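Long-range contact in uncharacterized protein SP1917 (Streptococcus pneumoniae, PDB 3C9P), which is of unknown function but belongs to the bacterial DUF2200 family and folds into a small, mainly helical domain: residues I74-K79 with D100-W105. Residues are numbered along the deposited sequence; the frame is centred on the assembly and turned at random.
Sequences IAITGK and DKLVDW. With EDO (1,2-ethanediol), chain B.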
loop_
_atom_site.group_PDB
_atom_site.type_symbol
_atom_site.label_atom_id
_atom_site.label_comp_id
_atom_site.label_asym_id
_atom_site.label_seq_id
_atom_site.Cartn_x
_atom_site.Cartn_y
_atom_site.Cartn_z
ATOM N N ILE A 74 -9.820 -1.055 -7.725
ATOM C CA ILE A 74 -11.205 -1.229 -7.308
ATOM C C ILE A 74 -11.495 -2.730 -7.029
ATOM O O ILE A 74 -12.390 -3.076 -6.244
ATOM C CB ILE A 74 -12.147 -0.686 -8.418
ATOM C CG1 ILE A 74 -11.866 0.818 -8.707
ATOM C CG2 ILE A 74 -13.645 -0.983 -8.164
ATOM C CD1 ILE A 74 -11.753 1.730 -7.506
ATOM N N ALA A 75 -10.740 -3.610 -7.677
ATOM C CA ALA A 75 -10.878 -5.059 -7.449
ATOM C C ALA A 75 -10.210 -5.563 -6.161
ATOM O O ALA A 75 -10.411 -6.732 -5.790
ATOM C CB ALA A 75 -10.355 -5.842 -8.673
ATOM N N ILE A 76 -9.420 -4.705 -5.497
ATOM C CA ILE A 76 -8.843 -5.032 -4.186
ATOM C C ILE A 76 -9.951 -4.927 -3.120
ATOM O O ILE A 76 -10.164 -3.868 -2.476
ATOM C CB ILE A 76 -7.618 -4.149 -3.816
ATOM C CG1 ILE A 76 -6.576 -4.162 -4.945
ATOM C CG2 ILE A 76 -6.992 -4.650 -2.509
ATOM C CD1 ILE A 76 -5.551 -2.988 -4.884
ATOM N N THR A 77 -10.677 -6.028 -2.959
ATOM C CA THR A 77 -11.827 -6.072 -2.043
ATOM C C THR A 77 -11.509 -7.019 -0.865
ATOM O O THR A 77 -10.465 -7.679 -0.857
ATOM C CB THR A 77 -13.103 -6.544 -2.771
ATOM O OG1 THR A 77 -12.860 -7.842 -3.338
ATOM C CG2 THR A 77 -13.490 -5.567 -3.890
ATOM N N GLY A 78 -12.391 -7.077 0.128
ATOM C CA GLY A 78 -12.196 -7.990 1.258
ATOM C C GLY A 78 -11.795 -7.257 2.520
ATOM O O GLY A 78 -11.849 -6.030 2.574
ATOM N N LYS A 79 -11.358 -8.012 3.517
ATOM C CA LYS A 79 -11.126 -7.494 4.857
ATOM C C LYS A 79 -9.650 -7.264 5.089
ATOM O O LYS A 79 -8.812 -8.025 4.612
ATOM C CB LYS A 79 -11.622 -8.483 5.916
ATOM C CG LYS A 79 -13.126 -8.710 5.970
ATOM C CD LYS A 79 -13.847 -7.495 6.467
ATOM C CE LYS A 79 -14.338 -7.659 7.891
ATOM N NZ LYS A 79 -15.527 -6.762 8.097
ATOM N N ASP A 100 -2.507 -1.918 2.296
ATOM C CA ASP A 100 -2.366 -2.905 3.377
ATOM C C ASP A 100 -2.727 -4.303 2.902
ATOM O O ASP A 100 -2.082 -5.279 3.321
ATOM C CB ASP A 100 -3.207 -2.568 4.597
ATOM C CG ASP A 100 -2.677 -1.353 5.378
ATOM O OD1 ASP A 100 -1.450 -1.159 5.522
ATOM O OD2 ASP A 100 -3.515 -0.593 5.880
ATOM N N LYS A 101 -3.777 -4.410 2.075
ATOM C CA LYS A 101 -4.200 -5.695 1.509
ATOM C C LYS A 101 -3.112 -6.272 0.596
ATOM O O LYS A 101 -2.803 -7.468 0.681
ATOM C CB LYS A 101 -5.540 -5.545 0.747
ATOM C CG LYS A 101 -6.163 -6.848 0.252
ATOM C CD LYS A 101 -6.536 -7.758 1.407
ATOM C CE LYS A 101 -7.707 -8.650 1.049
ATOM N NZ LYS A 101 -7.951 -9.569 2.209
ATOM N N LEU A 102 -2.519 -5.432 -0.260
ATOM C CA LEU A 102 -1.460 -5.905 -1.165
ATOM C C LEU A 102 -0.246 -6.418 -0.378
ATOM O O LEU A 102 0.349 -7.433 -0.733
ATOM C CB LEU A 102 -1.024 -4.808 -2.161
ATOM C CG LEU A 102 -2.126 -4.208 -3.056
ATOM C CD1 LEU A 102 -1.600 -3.020 -3.923
ATOM C CD2 LEU A 102 -2.717 -5.301 -3.955
ATOM N N VAL A 103 0.084 -5.712 0.701
ATOM C CA VAL A 103 1.202 -6.051 1.555
ATOM C C VAL A 103 0.862 -7.308 2.349
ATOM O O VAL A 103 1.737 -8.136 2.602
ATOM C CB VAL A 103 1.570 -4.885 2.507
ATOM C CG1 VAL A 103 2.606 -5.318 3.505
ATOM C CG2 VAL A 103 2.162 -3.729 1.683
ATOM N N ASP A 104 -0.404 -7.459 2.724
ATOM C CA ASP A 104 -0.812 -8.719 3.383
ATOM C C ASP A 104 -0.559 -9.931 2.487
ATOM O O ASP A 104 -0.031 -10.943 2.966
ATOM C CB ASP A 104 -2.252 -8.669 3.841
ATOM C CG ASP A 104 -2.551 -9.720 4.918
ATOM O OD1 ASP A 104 -1.744 -9.889 5.866
ATOM O OD2 ASP A 104 -3.602 -10.365 4.789
ATOM N N TRP A 105 -0.877 -9.829 1.194
ATOM C CA TRP A 105 -0.517 -10.903 0.255
ATOM C C TRP A 105 0.983 -11.206 0.275
ATOM O O TRP A 105 1.361 -12.359 0.273
ATOM C CB TRP A 105 -0.964 -10.616 -1.186
ATOM C CG TRP A 105 -2.442 -10.709 -1.408
ATOM C CD1 TRP A 105 -3.284 -9.675 -1.767
ATOM C CD2 TRP A 105 -3.263 -11.883 -1.311
ATOM N NE1 TRP A 105 -4.574 -10.142 -1.891
ATOM C CE2 TRP A 105 -4.595 -11.487 -1.610
ATOM C CE3 TRP A 105 -3.009 -13.228 -0.987
ATOM C CZ2 TRP A 105 -5.669 -12.388 -1.604
ATOM C CZ3 TRP A 105 -4.095 -14.141 -0.970
ATOM C CH2 TRP A 105 -5.413 -13.707 -1.280
HETATM C C1 EDO B . -1.787 1.307 7.848
HETATM O O1 EDO B . -1.622 0.188 8.719
HETATM C C2 EDO B . -0.411 1.765 7.403
HETATM O O2 EDO B . 0.517 0.702 7.616
#
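The carbonyl group of Lys79 accepts a hydrogen bond from the ammonium of Lys101, NZ lying 3.0 Å from Lys79 O. The donor comes in tilted 23° from the carbonyl plane, with a C=O...N angle of 146°. The second peptide carbonyl, that of Thr77, meets the chain one carbon earlier, its O standing 3.5 Å from Lys101 CE. The Asp100 carboxylate, the other flat group here, has OD2 in a salt bridge with Arg97 and OD1 in a weak hydrogen bond from O2 of a 1,2-ethanediol, probably from the crystallisation liquor. Lys101 leaves the helix with CG anti to the backbone N (chi1 -173°) and bends at chi2, the rest of the chain running out to the loop. Its inner methylenes lie alongside Ile76, the two side chains sliding past each other in opposite directions, with Ile76 CG2 3.6 Å from Lys101 CG. Ile76 and Leu102 cross at about a right angle, Ile76 CD1 lying 3.8 Å from Leu102 CD2. Trp40 of helix 31-42 and Tyr119 of helix 112-119 touch both Ile76 and Leu102, so this apolar end belongs to the buried core. Ile76 centres an inverse gamma turn; at the positive phi of Gly78 a CB would press on Thr77 O and sit tight against Lys101 CE, so the bare backbone fits beside the lysine. This helix-to-loop packing joins helix 91-107 to the loop after helix 59-64 and to the start of strand 79-80.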